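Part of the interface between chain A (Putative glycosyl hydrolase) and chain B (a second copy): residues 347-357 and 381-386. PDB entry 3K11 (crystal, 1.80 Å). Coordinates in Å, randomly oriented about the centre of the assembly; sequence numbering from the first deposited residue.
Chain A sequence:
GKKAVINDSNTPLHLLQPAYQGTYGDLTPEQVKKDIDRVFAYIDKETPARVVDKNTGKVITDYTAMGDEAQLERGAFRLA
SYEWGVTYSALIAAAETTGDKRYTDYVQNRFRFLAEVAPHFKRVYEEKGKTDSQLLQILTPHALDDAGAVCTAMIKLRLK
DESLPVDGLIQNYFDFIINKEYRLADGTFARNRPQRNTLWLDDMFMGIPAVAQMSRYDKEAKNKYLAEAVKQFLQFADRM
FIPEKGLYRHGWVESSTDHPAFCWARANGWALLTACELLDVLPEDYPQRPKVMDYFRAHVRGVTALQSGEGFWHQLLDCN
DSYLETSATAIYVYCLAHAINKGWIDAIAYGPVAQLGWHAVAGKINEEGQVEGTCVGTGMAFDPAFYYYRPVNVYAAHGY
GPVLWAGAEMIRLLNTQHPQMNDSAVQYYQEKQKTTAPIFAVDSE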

ATOM      1  N   ALA A 347       1.354  27.063   0.630  1.00 22.49           N
ATOM      2  CA  ALA A 347       1.271  27.048   2.096  1.00 21.77           C
ATOM      3  C   ALA A 347       0.030  26.319   2.607  1.00 21.84           C
ATOM      4  O   ALA A 347       0.099  25.649   3.635  1.00 21.11           O
ATOM      5  CB  ALA A 347       1.336  28.478   2.648  1.00 22.89           C
ATOM      6  N   ILE A 348      -1.124  26.520   1.950  1.00 23.22           N
ATOM      7  CA  ILE A 348      -2.358  25.904   2.430  1.00 23.35           C
ATOM      8  C   ILE A 348      -2.199  24.377   2.328  1.00 24.03           C
ATOM      9  O   ILE A 348      -2.540  23.590   3.261  1.00 23.51           O
ATOM     10  CB  ILE A 348      -3.601  26.367   1.621  1.00 22.73           C
ATOM     11  CG1 ILE A 348      -3.941  27.836   1.908  1.00 22.91           C
ATOM     12  CG2 ILE A 348      -4.793  25.480   1.972  1.00 23.40           C
ATOM     13  CD1 ILE A 348      -4.965  28.493   0.933  1.00 21.63           C
ATOM     14  N   ALA A 349      -1.645  23.927   1.214  1.00 24.15           N
ATOM     15  CA  ALA A 349      -1.488  22.498   0.984  1.00 21.22           C
ATOM     16  C   ALA A 349      -0.440  21.828   1.863  1.00 22.78           C
ATOM     17  O   ALA A 349      -0.649  20.711   2.322  1.00 24.83           O
ATOM     18  CB  ALA A 349      -1.192  22.202  -0.514  1.00 21.84           C
ATOM     19  N   TYR A 350       0.692  22.499   2.082  1.00 23.44           N
ATOM     20  CA  TYR A 350       1.816  21.861   2.730  1.00 22.58           C
ATOM     21  C   TYR A 350       2.149  22.311   4.139  1.00 22.01           C
ATOM     22  O   TYR A 350       2.880  21.633   4.828  1.00 24.32           O
ATOM     23  CB  TYR A 350       3.053  21.915   1.809  1.00 25.71           C
ATOM     24  CG  TYR A 350       2.821  21.129   0.537  1.00 22.44           C
ATOM     25  CD1 TYR A 350       2.622  19.752   0.570  1.00 24.15           C
ATOM     26  CD2 TYR A 350       2.735  21.777  -0.708  1.00 21.79           C
ATOM     27  CE1 TYR A 350       2.383  19.051  -0.576  1.00 25.14           C
ATOM     28  CE2 TYR A 350       2.462  21.048  -1.887  1.00 22.74           C
ATOM     29  CZ  TYR A 350       2.309  19.684  -1.805  1.00 24.23           C
ATOM     30  OH  TYR A 350       2.080  18.916  -2.952  1.00 25.62           O
ATOM     31  N   GLY A 351       1.674  23.485   4.576  1.00 21.55           N
ATOM     32  CA  GLY A 351       1.982  23.931   5.916  1.00 22.83           C
ATOM     33  C   GLY A 351       1.622  22.911   6.980  1.00 22.36           C
ATOM     34  O   GLY A 351       2.407  22.643   7.873  1.00 20.75           O
ATOM     35  N   PRO A 352       0.419  22.337   6.891  1.00 21.20           N
ATOM     36  CA  PRO A 352       0.024  21.337   7.891  1.00 22.86           C
ATOM     37  C   PRO A 352       0.826  20.041   7.875  1.00 23.03           C
ATOM     38  O   PRO A 352       0.962  19.386   8.924  1.00 23.26           O
ATOM     39  CB  PRO A 352      -1.442  21.100   7.559  1.00 22.37           C
ATOM     40  CG  PRO A 352      -1.888  22.367   6.932  1.00 24.81           C
ATOM     41  CD  PRO A 352      -0.720  22.704   6.031  1.00 21.18           C
ATOM     42  N   VAL A 353       1.366  19.686   6.709  1.00 23.09           N
ATOM     43  CA  VAL A 353       2.271  18.551   6.560  1.00 20.98           C
ATOM     44  C   VAL A 353       3.554  18.802   7.339  1.00 23.66           C
ATOM     45  O   VAL A 353       3.991  17.984   8.130  1.00 22.64           O
ATOM     46  CB  VAL A 353       2.589  18.281   5.088  1.00 21.61           C
ATOM     47  CG1 VAL A 353       3.546  17.061   4.949  1.00 20.29           C
ATOM     48  CG2 VAL A 353       1.274  18.012   4.300  1.00 22.38           C
ATOM     49  N   ALA A 354       4.147  19.965   7.118  1.00 23.40           N
ATOM     50  CA  ALA A 354       5.357  20.354   7.820  1.00 23.70           C
ATOM     51  C   ALA A 354       5.087  20.439   9.323  1.00 23.68           C
ATOM     52  O   ALA A 354       5.890  19.988  10.153  1.00 23.46           O
ATOM     53  CB  ALA A 354       5.885  21.688   7.258  1.00 19.17           C
ATOM     54  N   GLN A 355       3.977  21.072   9.697  1.00 23.14           N
ATOM     55  CA  GLN A 355       3.660  21.266  11.098  1.00 20.54           C
ATOM     56  C   GLN A 355       3.495  19.926  11.849  1.00 23.30           C
ATOM     57  O   GLN A 355       4.017  19.752  12.952  1.00 25.30           O
ATOM     58  CB  GLN A 355       2.397  22.121  11.209  1.00 23.32           C
ATOM     59  CG  GLN A 355       2.023  22.504  12.662  1.00 25.68           C
ATOM     60  CD  GLN A 355       1.517  23.911  12.816  1.00 26.11           C
ATOM     61  OE1 GLN A 355       1.866  24.803  12.045  1.00 27.69           O
ATOM     62  NE2 GLN A 355       0.761  24.145  13.872  1.00 24.27           N
ATOM     63  N   LEU A 356       2.769  18.997  11.259  1.00 22.56           N
ATOM     64  CA  LEU A 356       2.560  17.669  11.835  1.00 22.73           C
ATOM     65  C   LEU A 356       3.892  16.953  11.909  1.00 22.58           C
ATOM     66  O   LEU A 356       4.215  16.260  12.899  1.00 22.66           O
ATOM     67  CB  LEU A 356       1.595  16.854  10.980  1.00 21.57           C
ATOM     68  CG  LEU A 356       1.418  15.400  11.406  1.00 25.08           C
ATOM     69  CD1 LEU A 356       0.887  15.281  12.863  1.00 21.14           C
ATOM     70  CD2 LEU A 356       0.562  14.600  10.420  1.00 20.72           C
ATOM     71  N   GLY A 357       4.675  17.050  10.839  1.00 24.73           N
ATOM     72  CA  GLY A 357       6.006  16.438  10.870  1.00 24.25           C
ATOM     73  C   GLY A 357       6.880  16.965  11.984  1.00 23.08           C
ATOM     74  O   GLY A 357       7.647  16.193  12.581  1.00 24.94           O
TER
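Chain B (381-386) AFDPAF

No direct hydrogen bond joins the two stretches; the polar links between them run through two waters, each donating to both chains. Water 1 donates to the O of A349(A) and the O of F382(B), at 2.8 Å from each. Water 2 donates to the O of P352(A) at 2.8 Å and to OD2 of D383(B) at 2.9 Å. Since a water spending both protons in this way can satisfy two acceptors at once, it joins groups that could not hydrogen-bond to one another directly.

One acceptor on chain A, the O of A349(A), owes part of its availability to a kink. Residues 347-357 are helical, but N of P352(A) carries no hydrogen and N of V353(A) makes no bond to the preceding turn. The O of A349(A), which a regular helix would pair with N of V353(A), is thus left without that partner and takes water 1. The O of P352(A), by contrast, accepts from N of L356(A) at 3.0 Å as well as from water 2.

Chain B follows the helix in the same overall sense: F382(B) lies against I348(A), A349(A), P352(A) and V353(A), whereas P384(B) and A385(B) lie against L356(A). The nearest CA atoms are those of V353(A) and D383(B), 5.3 Å apart. Backbone torsions of -120/31 at F382(B) and -143/152 at D383(B) describe a non-helical lead-in, and by A385(B), at -56/-43, the chain is helical. D383(B) is the N-cap: its OD1 accepts from N of F386(B) at 3.0 Å, with an N-H...O angle of 166°. OD1 caps its own helix and also lies 3.8 Å from CD2 of L356(A), while OD2 accepts from water 2.

F382(B) has the largest covered area, 102 Å² of its surface, and its CA-to-CB bond points toward chain A. Its ring meets the O of I348(A) obliquely, with CD2 3.8 Å from that oxygen, and CE2 lies 4.1 Å from CG2 of I348(A). Its CB packs 4.1 Å from CG of P352(A), while its O lies 3.4 Å from CG2 of V353(A).

At the other end, the CA-to-CB bond of L356(A) also points toward chain B, and L356(A) is the most covered residue of chain A, at 71 Å². With chi1 at 174° (t) and chi2 at 59° (p), it places CD2 3.6 Å from CB of A385(B) and 3.8 Å from CD of P384(B). These are apolar contacts at van der Waals range; the two stretches bury 372 Å² between them, both sides summed, and the waters add the polar links.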

ATOM      1  N   ALA B 381      -8.918  18.515   6.399  1.00 22.93           N
ATOM      2  CA  ALA B 381      -7.549  18.725   6.830  1.00 23.61           C
ATOM      3  C   ALA B 381      -6.602  18.557   5.620  1.00 24.60           C
ATOM      4  O   ALA B 381      -6.969  17.941   4.579  1.00 22.97           O
ATOM      5  CB  ALA B 381      -7.154  17.703   7.941  1.00 23.09           C
ATOM      6  N   PHE B 382      -5.374  19.023   5.814  1.00 23.78           N
ATOM      7  CA  PHE B 382      -4.299  18.769   4.893  1.00 24.88           C
ATOM      8  C   PHE B 382      -3.125  18.027   5.548  1.00 22.66           C
ATOM      9  O   PHE B 382      -1.970  18.176   5.183  1.00 23.77           O
ATOM     10  CB  PHE B 382      -3.883  20.068   4.196  1.00 23.74           C
ATOM     11  CG  PHE B 382      -4.931  20.545   3.272  1.00 23.10           C
ATOM     12  CD1 PHE B 382      -5.207  19.829   2.119  1.00 25.87           C
ATOM     13  CD2 PHE B 382      -5.712  21.615   3.582  1.00 24.36           C
ATOM     14  CE1 PHE B 382      -6.239  20.192   1.291  1.00 25.59           C
ATOM     15  CE2 PHE B 382      -6.716  21.974   2.761  1.00 26.30           C
ATOM     16  CZ  PHE B 382      -6.966  21.286   1.615  1.00 23.27           C
ATOM     17  N   ASP B 383      -3.459  17.205   6.529  1.00 23.83           N
ATOM     18  CA  ASP B 383      -2.469  16.291   7.137  1.00 22.97           C
ATOM     19  C   ASP B 383      -3.200  14.996   7.460  1.00 24.57           C
ATOM     20  O   ASP B 383      -4.415  15.008   7.660  1.00 22.42           O
ATOM     21  CB  ASP B 383      -1.797  16.892   8.384  1.00 24.39           C
ATOM     22  CG  ASP B 383      -2.713  16.942   9.590  1.00 23.77           C
ATOM     23  OD1 ASP B 383      -2.964  15.857  10.186  1.00 22.14           O
ATOM     24  OD2 ASP B 383      -3.121  18.068   9.979  1.00 24.95           O
ATOM     25  N   PRO B 384      -2.474  13.866   7.458  1.00 22.93           N
ATOM     26  CA  PRO B 384      -3.144  12.590   7.713  1.00 22.48           C
ATOM     27  C   PRO B 384      -3.520  12.302   9.148  1.00 23.78           C
ATOM     28  O   PRO B 384      -4.461  11.559   9.379  1.00 22.85           O
ATOM     29  CB  PRO B 384      -2.121  11.554   7.252  1.00 22.67           C
ATOM     30  CG  PRO B 384      -0.782  12.250   7.438  1.00 22.24           C
ATOM     31  CD  PRO B 384      -1.054  13.708   7.088  1.00 23.13           C
ATOM     32  N   ALA B 385      -2.802  12.861  10.109  1.00 24.77           N
ATOM     33  CA  ALA B 385      -3.129  12.603  11.532  1.00 24.02           C
ATOM     34  C   ALA B 385      -4.578  12.950  11.879  1.00 24.47           C
ATOM     35  O   ALA B 385      -5.257  12.193  12.561  1.00 25.43           O
ATOM     36  CB  ALA B 385      -2.124  13.351  12.455  1.00 22.22           C
ATOM     37  N   PHE B 386      -5.060  14.080  11.391  1.00 21.73           N
ATOM     38  CA  PHE B 386      -6.443  14.484  11.604  1.00 21.84           C
ATOM     39  C   PHE B 386      -7.393  13.351  11.205  1.00 22.92           C
ATOM     40  O   PHE B 386      -8.260  12.930  11.985  1.00 23.16           O
ATOM     41  CB  PHE B 386      -6.725  15.755  10.804  1.00 24.15           C
ATOM     42  CG  PHE B 386      -8.183  16.153  10.772  1.00 23.02           C
ATOM     43  CD1 PHE B 386      -8.733  16.868  11.807  1.00 24.79           C
ATOM     44  CD2 PHE B 386      -8.998  15.776   9.724  1.00 22.38           C
ATOM     45  CE1 PHE B 386     -10.038  17.230  11.782  1.00 24.88           C
ATOM     46  CE2 PHE B 386     -10.316  16.198   9.687  1.00 24.15           C
ATOM     47  CZ  PHE B 386     -10.822  16.888  10.739  1.00 24.67           C
TER
HETATM   48  O   HOH W   1      -1.503  18.075   2.450  1.00 21.09           O
HETATM   49  O   HOH W   2      -0.943  19.603  10.994  1.00 21.70           O